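Local coordinates for cleavage and polyadenylation specificity factor 100 KD subunit (Methanosarcina mazei, PDB 2XR1), which probably terminates archaeal transcription by cutting nascent RNA as a dimeric, zinc-dependent endonuclease and 5'-3' exonuclease of the metallo-beta-lactamase and beta-CASP type, at residues Tyr358-Pro366 against Glu463-Lys471; Asp395-Val403 against Val574-Gly582. All coordinates share one frame; numbering follows the deposited sequence.

Contact 1 of 2, residues Tyr358-Pro366 against Glu463-Lys471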
ATOM      1  N   TYR B 358     -12.866  25.839  11.542  1.00 27.99           N
ATOM      2  CA  TYR B 358     -12.804  26.045  12.976  1.00 29.14           C
ATOM      3  C   TYR B 358     -13.156  27.443  13.328  1.00 31.43           C
ATOM      4  O   TYR B 358     -12.332  28.167  13.794  1.00 32.49           O
ATOM      5  CB  TYR B 358     -11.398  25.704  13.478  1.00 29.09           C
ATOM      6  CG  TYR B 358     -11.263  25.571  14.974  1.00 29.14           C
ATOM      7  CD1 TYR B 358     -12.225  24.915  15.723  1.00 29.42           C
ATOM      8  CD2 TYR B 358     -10.142  26.067  15.638  1.00 31.50           C
ATOM      9  CE1 TYR B 358     -12.100  24.802  17.077  1.00 31.20           C
ATOM     10  CE2 TYR B 358      -9.999  25.933  16.996  1.00 31.63           C
ATOM     11  CZ  TYR B 358     -10.994  25.301  17.707  1.00 31.11           C
ATOM     12  OH  TYR B 358     -10.906  25.131  19.041  1.00 32.39           O
ATOM     13  N   GLU B 359     -14.398  27.825  13.085  1.00 33.52           N
ATOM     14  CA  GLU B 359     -14.863  29.180  13.353  1.00 36.55           C
ATOM     15  C   GLU B 359     -16.349  29.184  13.191  1.00 37.11           C
ATOM     16  O   GLU B 359     -16.843  28.495  12.368  1.00 36.65           O
ATOM     17  CB  GLU B 359     -14.258  30.187  12.400  1.00 37.59           C
ATOM     18  CG  GLU B 359     -14.694  31.632  12.721  1.00 43.97           C
ATOM     19  CD  GLU B 359     -14.426  32.621  11.571  1.00 50.18           C
ATOM     20  OE1 GLU B 359     -13.756  32.228  10.569  1.00 52.40           O
ATOM     21  OE2 GLU B 359     -14.872  33.804  11.675  1.00 56.01           O
ATOM     22  N   LYS B 360     -17.074  29.932  14.003  1.00 40.41           N
ATOM     23  CA  LYS B 360     -18.534  30.023  13.858  1.00 41.67           C
ATOM     24  C   LYS B 360     -18.831  30.919  12.667  1.00 42.42           C
ATOM     25  O   LYS B 360     -18.303  31.999  12.584  1.00 44.08           O
ATOM     26  CB  LYS B 360     -19.192  30.634  15.105  1.00 43.93           C
ATOM     27  CG  LYS B 360     -20.692  30.218  15.283  1.00 46.62           C
ATOM     28  CD  LYS B 360     -21.628  31.449  15.435  1.00 52.36           C
ATOM     29  CE  LYS B 360     -22.855  31.143  16.295  1.00 54.23           C
ATOM     30  NZ  LYS B 360     -23.386  32.386  16.908  1.00 57.44           N
ATOM     31  N   THR B 361     -19.698  30.469  11.768  1.00 41.86           N
ATOM     32  CA  THR B 361     -20.010  31.193  10.543  1.00 42.45           C
ATOM     33  C   THR B 361     -21.491  31.528  10.547  1.00 43.70           C
ATOM     34  O   THR B 361     -22.185  31.185  11.502  1.00 45.06           O
ATOM     35  CB  THR B 361     -19.614  30.361   9.296  1.00 41.08           C
ATOM     36  OG1 THR B 361     -20.318  29.107   9.287  1.00 38.80           O
ATOM     37  CG2 THR B 361     -18.079  30.117   9.289  1.00 39.79           C
ATOM     38  N   ARG B 362     -21.982  32.223   9.526  1.00 43.71           N
ATOM     39  CA  ARG B 362     -23.385  32.541   9.489  1.00 45.30           C
ATOM     40  C   ARG B 362     -24.258  31.287   9.492  1.00 43.56           C
ATOM     41  O   ARG B 362     -25.354  31.320  10.016  1.00 45.14           O
ATOM     42  CB  ARG B 362     -23.745  33.430   8.275  1.00 47.15           C
ATOM     43  CG  ARG B 362     -23.039  34.778   8.209  1.00 50.12           C
ATOM     44  CD  ARG B 362     -23.238  35.585   9.460  1.00 53.09           C
ATOM     45  NE  ARG B 362     -24.612  36.006   9.498  1.00 55.97           N
ATOM     46  CZ  ARG B 362     -25.053  37.124   8.941  1.00 61.44           C
ATOM     47  NH1 ARG B 362     -24.198  37.959   8.339  1.00 64.39           N
ATOM     48  NH2 ARG B 362     -26.348  37.427   9.003  1.00 62.53           N
ATOM     49  N   LEU B 363     -23.794  30.198   8.891  1.00 41.08           N
ATOM     50  CA  LEU B 363     -24.616  28.995   8.724  1.00 39.91           C
ATOM     51  C   LEU B 363     -24.341  27.910   9.767  1.00 37.92           C
ATOM     52  O   LEU B 363     -25.266  27.218  10.212  1.00 38.47           O
ATOM     53  CB  LEU B 363     -24.411  28.376   7.335  1.00 39.04           C
ATOM     54  CG  LEU B 363     -25.008  29.031   6.086  1.00 41.16           C
ATOM     55  CD1 LEU B 363     -24.469  28.295   4.894  1.00 41.83           C
ATOM     56  CD2 LEU B 363     -26.496  28.942   6.076  1.00 43.85           C
ATOM     57  N   PHE B 364     -23.085  27.745  10.143  1.00 35.91           N
ATOM     58  CA  PHE B 364     -22.671  26.567  10.907  1.00 34.33           C
ATOM     59  C   PHE B 364     -21.901  26.871  12.193  1.00 34.36           C
ATOM     60  O   PHE B 364     -21.496  28.012  12.434  1.00 35.36           O
ATOM     61  CB  PHE B 364     -21.802  25.704  10.030  1.00 32.43           C
ATOM     62  CG  PHE B 364     -22.403  25.417   8.688  1.00 32.40           C
ATOM     63  CD1 PHE B 364     -23.594  24.679   8.585  1.00 30.01           C
ATOM     64  CD2 PHE B 364     -21.761  25.855   7.511  1.00 30.66           C
ATOM     65  CE1 PHE B 364     -24.126  24.395   7.338  1.00 30.60           C
ATOM     66  CE2 PHE B 364     -22.310  25.584   6.262  1.00 30.60           C
ATOM     67  CZ  PHE B 364     -23.484  24.849   6.174  1.00 30.97           C
ATOM     68  N   ASP B 365     -21.755  25.854  13.031  1.00 33.70           N
ATOM     69  CA  ASP B 365     -20.965  25.970  14.256  1.00 34.52           C
ATOM     70  C   ASP B 365     -19.543  25.546  13.909  1.00 32.57           C
ATOM     71  O   ASP B 365     -19.315  24.960  12.866  1.00 30.89           O
ATOM     72  CB  ASP B 365     -21.518  25.072  15.354  1.00 35.05           C
ATOM     73  CG  ASP B 365     -22.932  25.445  15.781  1.00 39.95           C
ATOM     74  OD1 ASP B 365     -23.157  26.585  16.311  1.00 44.62           O
ATOM     75  OD2 ASP B 365     -23.832  24.555  15.599  1.00 43.77           O
ATOM     76  N   PRO B 366     -18.585  25.845  14.790  1.00 32.88           N
ATOM     77  CA  PRO B 366     -17.200  25.502  14.486  1.00 31.03           C
ATOM     78  C   PRO B 366     -16.985  24.029  14.394  1.00 29.36           C
ATOM     79  O   PRO B 366     -17.696  23.280  15.034  1.00 30.09           O
ATOM     80  CB  PRO B 366     -16.409  26.031  15.704  1.00 33.00           C
ATOM     81  CG  PRO B 366     -17.351  26.913  16.515  1.00 33.93           C
ATOM     82  CD  PRO B 366     -18.752  26.589  16.075  1.00 34.50           C
ATOM     83  N   GLU B 463     -31.477  21.050  11.931  1.00 38.22           N
ATOM     84  CA  GLU B 463     -30.513  20.561  12.956  1.00 37.92           C
ATOM     85  C   GLU B 463     -29.051  20.632  12.514  1.00 36.00           C
ATOM     86  O   GLU B 463     -28.173  20.520  13.332  1.00 35.15           O
ATOM     87  CB  GLU B 463     -30.781  19.093  13.302  1.00 39.12           C
ATOM     88  CG  GLU B 463     -31.515  18.803  14.594  1.00 43.81           C
ATOM     89  CD  GLU B 463     -32.966  19.006  14.473  1.00 53.05           C
ATOM     90  OE1 GLU B 463     -33.300  20.055  13.858  1.00 59.20           O
ATOM     91  OE2 GLU B 463     -33.754  18.150  14.986  1.00 56.64           O
ATOM     92  N   TYR B 464     -28.787  20.793  11.220  1.00 35.03           N
ATOM     93  CA  TYR B 464     -27.424  20.840  10.714  1.00 33.26           C
ATOM     94  C   TYR B 464     -26.908  22.256  10.539  1.00 33.23           C
ATOM     95  O   TYR B 464     -25.745  22.456  10.185  1.00 32.73           O
ATOM     96  CB  TYR B 464     -27.278  19.979   9.435  1.00 32.61           C
ATOM     97  CG  TYR B 464     -27.254  18.526   9.825  1.00 32.12           C
ATOM     98  CD1 TYR B 464     -26.061  17.903  10.155  1.00 30.49           C
ATOM     99  CD2 TYR B 464     -28.437  17.797   9.975  1.00 32.98           C
ATOM    100  CE1 TYR B 464     -26.025  16.594  10.581  1.00 30.77           C
ATOM    101  CE2 TYR B 464     -28.417  16.470  10.408  1.00 31.84           C
ATOM    102  CZ  TYR B 464     -27.200  15.876  10.708  1.00 31.82           C
ATOM    103  OH  TYR B 464     -27.112  14.576  11.161  1.00 30.72           O
ATOM    104  N   LEU B 465     -27.748  23.222  10.854  1.00 34.40           N
ATOM    105  CA  LEU B 465     -27.385  24.634  10.934  1.00 34.91           C
ATOM    106  C   LEU B 465     -27.119  25.051  12.398  1.00 35.62           C
ATOM    107  O   LEU B 465     -27.595  24.386  13.330  1.00 37.10           O
ATOM    108  CB  LEU B 465     -28.567  25.474  10.433  1.00 35.71           C
ATOM    109  CG  LEU B 465     -29.162  25.117   9.079  1.00 35.81           C
ATOM    110  CD1 LEU B 465     -30.504  25.793   8.832  1.00 33.92           C
ATOM    111  CD2 LEU B 465     -28.145  25.477   7.989  1.00 36.01           C
ATOM    112  N   ASN B 466     -26.441  26.182  12.601  1.00 35.29           N
ATOM    113  CA  ASN B 466     -26.249  26.731  13.945  1.00 35.81           C
ATOM    114  C   ASN B 466     -27.554  27.307  14.502  1.00 37.63           C
ATOM    115  O   ASN B 466     -28.508  27.507  13.758  1.00 38.11           O
ATOM    116  CB  ASN B 466     -25.105  27.764  13.972  1.00 35.06           C
ATOM    117  CG  ASN B 466     -25.427  29.037  13.187  1.00 34.87           C
ATOM    118  OD1 ASN B 466     -26.527  29.559  13.257  1.00 37.02           O
ATOM    119  ND2 ASN B 466     -24.459  29.539  12.453  1.00 32.59           N
ATOM    120  N   ASN B 467     -27.586  27.575  15.804  1.00 39.14           N
ATOM    121  CA  ASN B 467     -28.790  28.088  16.491  1.00 41.56           C
ATOM    122  C   ASN B 467     -29.464  29.309  15.857  1.00 42.58           C
ATOM    123  O   ASN B 467     -30.692  29.431  15.860  1.00 43.41           O
ATOM    124  CB  ASN B 467     -28.456  28.467  17.945  1.00 43.11           C
ATOM    125  CG  ASN B 467     -28.506  27.276  18.905  1.00 44.00           C
ATOM    126  OD1 ASN B 467     -28.111  26.162  18.568  1.00 40.16           O
ATOM    127  ND2 ASN B 467     -29.040  27.521  20.121  1.00 48.61           N
ATOM    128  N   ASP B 468     -28.657  30.245  15.356  1.00 42.47           N
ATOM    129  CA  ASP B 468     -29.212  31.486  14.872  1.00 43.55           C
ATOM    130  C   ASP B 468     -29.892  31.296  13.541  1.00 43.30           C
ATOM    131  O   ASP B 468     -30.996  31.799  13.335  1.00 45.29           O
ATOM    132  CB  ASP B 468     -28.151  32.548  14.791  1.00 43.64           C
ATOM    133  CG  ASP B 468     -27.646  32.972  16.167  1.00 46.43           C
ATOM    134  OD1 ASP B 468     -28.450  32.899  17.159  1.00 48.46           O
ATOM    135  OD2 ASP B 468     -26.437  33.373  16.241  1.00 46.79           O
ATOM    136  N   LEU B 469     -29.286  30.537  12.643  1.00 54.63           N
ATOM    137  CA  LEU B 469     -29.922  30.324  11.348  1.00 52.94           C
ATOM    138  C   LEU B 469     -31.156  29.418  11.517  1.00 55.02           C
ATOM    139  O   LEU B 469     -32.188  29.645  10.908  1.00 55.19           O
ATOM    140  CB  LEU B 469     -28.941  29.724  10.335  1.00 49.37           C
ATOM    141  CG  LEU B 469     -28.852  30.432   8.990  1.00 47.40           C
ATOM    142  CD1 LEU B 469     -28.762  29.413   7.870  1.00 44.78           C
ATOM    143  CD2 LEU B 469     -30.004  31.379   8.720  1.00 48.09           C
ATOM    144  N   ARG B 470     -31.009  28.386  12.345  1.00 56.74           N
ATOM    145  CA  ARG B 470     -32.108  27.524  12.756  1.00 59.79           C
ATOM    146  C   ARG B 470     -33.341  28.378  13.087  1.00 62.88           C
ATOM    147  O   ARG B 470     -34.370  28.217  12.459  1.00 63.87           O
ATOM    148  CB  ARG B 470     -31.668  26.682  13.955  1.00 61.83           C
ATOM    149  CG  ARG B 470     -32.365  25.348  14.156  1.00 63.97           C
ATOM    150  CD  ARG B 470     -31.500  24.427  15.033  1.00 65.65           C
ATOM    151  NE  ARG B 470     -32.225  23.898  16.180  1.00 72.76           N
ATOM    152  CZ  ARG B 470     -32.366  24.523  17.352  1.00 78.12           C
ATOM    153  NH1 ARG B 470     -31.814  25.719  17.565  1.00 77.56           N
ATOM    154  NH2 ARG B 470     -33.074  23.949  18.327  1.00 82.99           N
ATOM    155  N   LYS B 471     -33.234  29.315  14.028  1.00 64.84           N
ATOM    156  CA  LYS B 471     -34.401  30.146  14.374  1.00 68.38           C
ATOM    157  C   LYS B 471     -34.850  31.012  13.173  1.00 66.69           C
ATOM    158  O   LYS B 471     -36.025  31.217  12.965  1.00 69.16           O
ATOM    159  CB  LYS B 471     -34.159  30.994  15.638  1.00 70.71           C
TER
HETATM  160  O   HOH W   1     -23.156  23.184  12.343  1.00 34.29           O
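An asparagine N-cap fastens the start of helix 467-472 to the loop of Thr361 to Asp365, with Asn466 of the cap reaching into the turn of the loop. The two ends of its amide do different work. OD1 accepts from Leu469 N at 3.0 Å, nearly along the C=O axis, and weakly from Asp468 N. ND2 faces the loop and gives weak hydrogen bonds to Arg362 O (3.1 Å) and Phe364 O (3.3 Å). A chi1 of 67° sets CG between the backbone N and the carbonyl carbon, where the amide can serve both sides. The backbone joins in, as Asn466 N donates to Leu363 O at 2.9 Å. The loop contains an ST motif, Thr361 OG1 accepting from Phe364 N, and the backbone bond from Thr361 N to Phe364 O closes the same turn. This seam joins the metallo-beta-lactamase part to the beta-CASP part. Phe364 turns its ring edge to Tyr464 O, 3.5 Å from CD1, while CB of Leu363 covers one ring face. The Phe364 side chain lies about 6 Å from that of the zinc ligand His332. Lys360 NZ forms a salt bridge with Asp468 OD2 (3.3 Å), coming from above the carboxylate plane.

Contact 2 of 2, residues Asp395-Val403 against Val574-Gly582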
ATOM      1  N   ASP B 395     -15.334  41.807   8.287  1.00 44.40           N
ATOM      2  CA  ASP B 395     -14.599  42.536   7.247  1.00 44.40           C
ATOM      3  C   ASP B 395     -14.850  41.986   5.841  1.00 42.65           C
ATOM      4  O   ASP B 395     -14.776  42.709   4.873  1.00 43.20           O
ATOM      5  CB  ASP B 395     -13.082  42.456   7.512  1.00 44.91           C
ATOM      6  CG  ASP B 395     -12.633  43.226   8.755  1.00 47.42           C
ATOM      7  OD1 ASP B 395     -13.360  44.128   9.239  1.00 50.60           O
ATOM      8  OD2 ASP B 395     -11.509  42.947   9.222  1.00 48.56           O
ATOM      9  N   ALA B 396     -15.094  40.693   5.712  1.00 40.58           N
ATOM     10  CA  ALA B 396     -15.302  40.120   4.380  1.00 39.71           C
ATOM     11  C   ALA B 396     -16.622  40.613   3.839  1.00 40.35           C
ATOM     12  O   ALA B 396     -16.770  40.898   2.646  1.00 40.21           O
ATOM     13  CB  ALA B 396     -15.306  38.588   4.446  1.00 38.00           C
ATOM     14  N   GLU B 397     -17.592  40.696   4.746  1.00 40.88           N
ATOM     15  CA  GLU B 397     -18.921  41.161   4.407  1.00 42.02           C
ATOM     16  C   GLU B 397     -18.895  42.604   3.922  1.00 42.84           C
ATOM     17  O   GLU B 397     -19.389  42.887   2.831  1.00 42.56           O
ATOM     18  CB  GLU B 397     -19.845  41.022   5.591  1.00 42.92           C
ATOM     19  CG  GLU B 397     -20.134  39.571   5.957  1.00 43.78           C
ATOM     20  CD  GLU B 397     -21.086  39.490   7.109  1.00 47.35           C
ATOM     21  OE1 GLU B 397     -21.541  40.580   7.571  1.00 50.75           O
ATOM     22  OE2 GLU B 397     -21.383  38.354   7.538  1.00 48.38           O
ATOM     23  N   LYS B 398     -18.272  43.489   4.694  1.00 43.08           N
ATOM     24  CA  LYS B 398     -18.189  44.889   4.276  1.00 44.99           C
ATOM     25  C   LYS B 398     -17.528  44.994   2.915  1.00 44.36           C
ATOM     26  O   LYS B 398     -18.006  45.712   2.063  1.00 45.33           O
ATOM     27  CB  LYS B 398     -17.462  45.774   5.298  1.00 46.40           C
ATOM     28  CG  LYS B 398     -17.996  47.229   5.365  1.00 47.93           C
ATOM     29  N   HIS B 399     -16.482  44.209   2.696  1.00 42.96           N
ATOM     30  CA  HIS B 399     -15.790  44.179   1.407  1.00 42.58           C
ATOM     31  C   HIS B 399     -16.712  43.732   0.302  1.00 42.15           C
ATOM     32  O   HIS B 399     -16.807  44.390  -0.724  1.00 42.86           O
ATOM     33  CB  HIS B 399     -14.553  43.261   1.451  1.00 41.17           C
ATOM     34  CG  HIS B 399     -13.624  43.432   0.289  1.00 41.51           C
ATOM     35  ND1 HIS B 399     -12.395  42.820   0.233  1.00 42.33           N
ATOM     36  CD2 HIS B 399     -13.716  44.185  -0.833  1.00 42.45           C
ATOM     37  CE1 HIS B 399     -11.781  43.169  -0.884  1.00 42.85           C
ATOM     38  NE2 HIS B 399     -12.561  44.006  -1.541  1.00 42.62           N
ATOM     39  N   LEU B 400     -17.416  42.619   0.496  1.00 41.34           N
ATOM     40  CA  LEU B 400     -18.360  42.201  -0.537  1.00 41.35           C
ATOM     41  C   LEU B 400     -19.387  43.292  -0.821  1.00 43.17           C
ATOM     42  O   LEU B 400     -19.745  43.500  -1.955  1.00 43.96           O
ATOM     43  CB  LEU B 400     -19.079  40.920  -0.160  1.00 40.17           C
ATOM     44  CG  LEU B 400     -19.895  40.323  -1.312  1.00 40.51           C
ATOM     45  CD1 LEU B 400     -18.973  40.159  -2.497  1.00 40.07           C
ATOM     46  CD2 LEU B 400     -20.528  39.009  -0.943  1.00 38.92           C
ATOM     47  N   GLN B 401     -19.865  43.970   0.213  1.00 44.37           N
ATOM     48  CA  GLN B 401     -20.943  44.914   0.048  1.00 46.89           C
ATOM     49  C   GLN B 401     -20.459  46.071  -0.771  1.00 48.47           C
ATOM     50  O   GLN B 401     -21.154  46.531  -1.643  1.00 49.62           O
ATOM     51  CB  GLN B 401     -21.465  45.409   1.396  1.00 48.12           C
ATOM     52  CG  GLN B 401     -22.231  44.339   2.141  1.00 48.28           C
ATOM     53  CD  GLN B 401     -22.560  44.703   3.587  1.00 50.84           C
ATOM     54  OE1 GLN B 401     -21.749  45.302   4.300  1.00 53.67           O
ATOM     55  NE2 GLN B 401     -23.763  44.335   4.025  1.00 51.15           N
ATOM     56  N   MET B 402     -19.243  46.514  -0.507  1.00 48.74           N
ATOM     57  CA  MET B 402     -18.677  47.634  -1.225  1.00 50.63           C
ATOM     58  C   MET B 402     -18.392  47.313  -2.686  1.00 49.69           C
ATOM     59  O   MET B 402     -18.653  48.136  -3.565  1.00 51.34           O
ATOM     60  CB  MET B 402     -17.420  48.143  -0.517  1.00 51.50           C
ATOM     61  CG  MET B 402     -17.760  48.904   0.791  1.00 55.92           C
ATOM     62  SD  MET B 402     -18.658  50.476   0.489  1.00 65.95           S
ATOM     63  CE  MET B 402     -19.077  50.999   2.161  1.00 67.72           C
ATOM     64  N   VAL B 403     -17.880  46.126  -2.968  1.00 47.11           N
ATOM     65  CA  VAL B 403     -17.631  45.752  -4.358  1.00 46.41           C
ATOM     66  C   VAL B 403     -18.941  45.673  -5.127  1.00 47.12           C
ATOM     67  O   VAL B 403     -19.041  46.192  -6.244  1.00 48.78           O
ATOM     68  CB  VAL B 403     -16.906  44.444  -4.464  1.00 44.32           C
ATOM     69  CG1 VAL B 403     -16.929  43.943  -5.875  1.00 43.32           C
ATOM     70  CG2 VAL B 403     -15.483  44.615  -3.945  1.00 43.84           C
ATOM     71  N   VAL B 574     -11.941  42.726 -11.696  1.00 59.09           N
ATOM     72  CA  VAL B 574     -11.780  41.492 -10.939  1.00 55.40           C
ATOM     73  C   VAL B 574     -11.513  41.845  -9.485  1.00 53.44           C
ATOM     74  O   VAL B 574     -10.587  42.576  -9.190  1.00 53.77           O
ATOM     75  CB  VAL B 574     -10.591  40.695 -11.489  1.00 55.10           C
ATOM     76  CG1 VAL B 574     -10.262  39.510 -10.600  1.00 52.68           C
ATOM     77  CG2 VAL B 574     -10.888  40.253 -12.887  1.00 55.79           C
ATOM     78  N   GLN B 575     -12.340  41.371  -8.568  1.00 51.28           N
ATOM     79  CA  GLN B 575     -12.063  41.572  -7.154  1.00 50.09           C
ATOM     80  C   GLN B 575     -12.049  40.237  -6.467  1.00 47.49           C
ATOM     81  O   GLN B 575     -12.752  39.321  -6.876  1.00 47.17           O
ATOM     82  CB  GLN B 575     -13.060  42.522  -6.507  1.00 50.68           C
ATOM     83  CG  GLN B 575     -12.901  44.002  -6.959  1.00 54.64           C
ATOM     84  CD  GLN B 575     -12.180  44.906  -5.962  1.00 55.17           C
ATOM     85  OE1 GLN B 575     -11.753  44.473  -4.894  1.00 56.64           O
ATOM     86  NE2 GLN B 575     -12.079  46.178  -6.298  1.00 57.97           N
ATOM     87  N   VAL B 576     -11.215  40.111  -5.447  1.00 46.27           N
ATOM     88  CA  VAL B 576     -11.093  38.880  -4.698  1.00 44.21           C
ATOM     89  C   VAL B 576     -11.533  39.170  -3.269  1.00 43.67           C
ATOM     90  O   VAL B 576     -10.944  40.010  -2.594  1.00 44.91           O
ATOM     91  CB  VAL B 576      -9.626  38.381  -4.723  1.00 43.73           C
ATOM     92  CG1 VAL B 576      -9.486  37.129  -3.912  1.00 41.47           C
ATOM     93  CG2 VAL B 576      -9.165  38.131  -6.157  1.00 43.54           C
ATOM     94  N   VAL B 577     -12.587  38.512  -2.815  1.00 42.74           N
ATOM     95  CA  VAL B 577     -13.081  38.692  -1.451  1.00 42.14           C
ATOM     96  C   VAL B 577     -13.103  37.310  -0.850  1.00 40.96           C
ATOM     97  O   VAL B 577     -14.127  36.634  -0.806  1.00 40.43           O
ATOM     98  CB  VAL B 577     -14.473  39.324  -1.440  1.00 42.78           C
ATOM     99  CG1 VAL B 577     -14.935  39.582  -0.023  1.00 41.46           C
ATOM    100  CG2 VAL B 577     -14.469  40.601  -2.265  1.00 44.35           C
ATOM    101  N   ASP B 578     -11.944  36.863  -0.414  1.00 41.38           N
ATOM    102  CA  ASP B 578     -11.761  35.460  -0.092  1.00 40.59           C
ATOM    103  C   ASP B 578     -12.235  35.295   1.337  1.00 39.85           C
ATOM    104  O   ASP B 578     -11.430  35.152   2.255  1.00 40.10           O
ATOM    105  CB  ASP B 578     -10.282  35.065  -0.263  1.00 40.56           C
ATOM    106  CG  ASP B 578     -10.042  33.549  -0.222  1.00 41.77           C
ATOM    107  OD1 ASP B 578     -10.999  32.766  -0.095  1.00 41.65           O
ATOM    108  OD2 ASP B 578      -8.852  33.127  -0.350  1.00 47.29           O
ATOM    109  N   GLY B 579     -13.546  35.328   1.529  1.00 39.32           N
ATOM    110  CA  GLY B 579     -14.102  35.157   2.857  1.00 38.38           C
ATOM    111  C   GLY B 579     -15.211  34.132   2.958  1.00 36.96           C
ATOM    112  O   GLY B 579     -15.842  34.028   3.993  1.00 37.06           O
ATOM    113  N   PHE B 580     -15.450  33.365   1.906  1.00 35.87           N
ATOM    114  CA  PHE B 580     -16.606  32.499   1.893  1.00 35.31           C
ATOM    115  C   PHE B 580     -16.299  31.103   1.422  1.00 33.74           C
ATOM    116  O   PHE B 580     -17.198  30.386   0.999  1.00 33.13           O
ATOM    117  CB  PHE B 580     -17.672  33.120   1.012  1.00 36.79           C
ATOM    118  CG  PHE B 580     -17.927  34.553   1.334  1.00 38.66           C
ATOM    119  CD1 PHE B 580     -17.092  35.534   0.840  1.00 40.96           C
ATOM    120  CD2 PHE B 580     -18.971  34.920   2.157  1.00 40.29           C
ATOM    121  CE1 PHE B 580     -17.310  36.883   1.120  1.00 43.37           C
ATOM    122  CE2 PHE B 580     -19.200  36.248   2.451  1.00 42.61           C
ATOM    123  CZ  PHE B 580     -18.359  37.244   1.927  1.00 44.38           C
ATOM    124  N   SER B 581     -15.032  30.708   1.519  1.00 32.44           N
ATOM    125  CA  SER B 581     -14.635  29.417   1.028  1.00 31.27           C
ATOM    126  C   SER B 581     -15.212  28.321   1.872  1.00 29.65           C
ATOM    127  O   SER B 581     -15.363  27.236   1.394  1.00 29.44           O
ATOM    128  CB  SER B 581     -13.107  29.299   1.000  1.00 31.26           C
ATOM    129  OG  SER B 581     -12.573  29.325   2.315  1.00 32.67           O
ATOM    130  N   GLY B 582     -15.495  28.588   3.145  1.00 29.85           N
ATOM    131  CA  GLY B 582     -15.926  27.545   4.082  1.00 28.33           C
ATOM    132  C   GLY B 582     -14.793  26.667   4.616  1.00 27.13           C
ATOM    133  O   GLY B 582     -15.053  25.611   5.187  1.00 26.02           O
TER
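Ala396 meets the turn after strand 573-576 with its methyl group. CB lies 4.0 Å from Gly579 CA and also touches CZ of Phe580. The two backbones come close here, and a glycine at 579 leaves room for the Ala396 methyl. Ala396 O lies at the edge of the Phe580 ring, near its plane. The same oxygen accepts the helical bond from Leu400 N, and Val577 CG1 packs 3.5 Å from it. Glu397 points away from this turn and forms a salt bridge with Arg362.

One turn further on, His399 lays its imidazole over Val577. Val577 CG2 stands 3.8 Å from the ring centroid, only 2° off the ring normal, a CH-pi contact centred on the face. With chi1 at -166°, CG of His399 is anti to the backbone N, which places one ring face against Val577 CG2 and NE2 beside Gln575. NE2 gives a weak hydrogen bond to Gln575 OE1 at 3.5 Å, at the ring edge. The Gln575 amide plane stands perpendicular to the imidazole.

Here helix 393-409 packs on strand 573-576, an outermost strand of the parallel six-stranded beta-CASP sheet. The helix segment runs nearly antiparallel to the strand, at 168°, with 10.1 Å between the axes.

Leu400 brings CD2 to CZ of Phe580 at 4.0 Å. Its CB packs against Val577 CG1, and Leu400, Val577 and Phe580 together form an apolar layer between the helix and the strand end. Helix 423-436 borders the same layer, with Val427 against Leu400 and Val430 against Phe580. Val403 closes the row. Its CG2 packs along Gln575, 3.9 Å from OE1, and lies near Val577 CG2. A bend at chi2 of Gln575 carries its amide past this methyl to His399.

The centres of contacts 1 and 2 are 20 Å apart. Their segments alternate along the chain: 358-366, 395-403, 463-471, then 574-582. Arg362 of contact 1 and Glu397 of contact 2 join them directly by a salt bridge, NH1 to OE2 at 3.0 Å. Helix 423-436 borders both. Contact 1 ties a metallo-beta-lactamase loop to beta-CASP helix 467-472. Contact 2 lies in the beta-CASP sheet region, where the chain turns back to the metallo-beta-lactamase part. Just past its touching residues, Gly582 O is hydrogen-bonded to ND1 of the zinc ligand His332. Both contacts thus come close to the dizinc site: a zinc ion is about 10 Å from the Phe364 side chain and about 13 Å from that of Phe580.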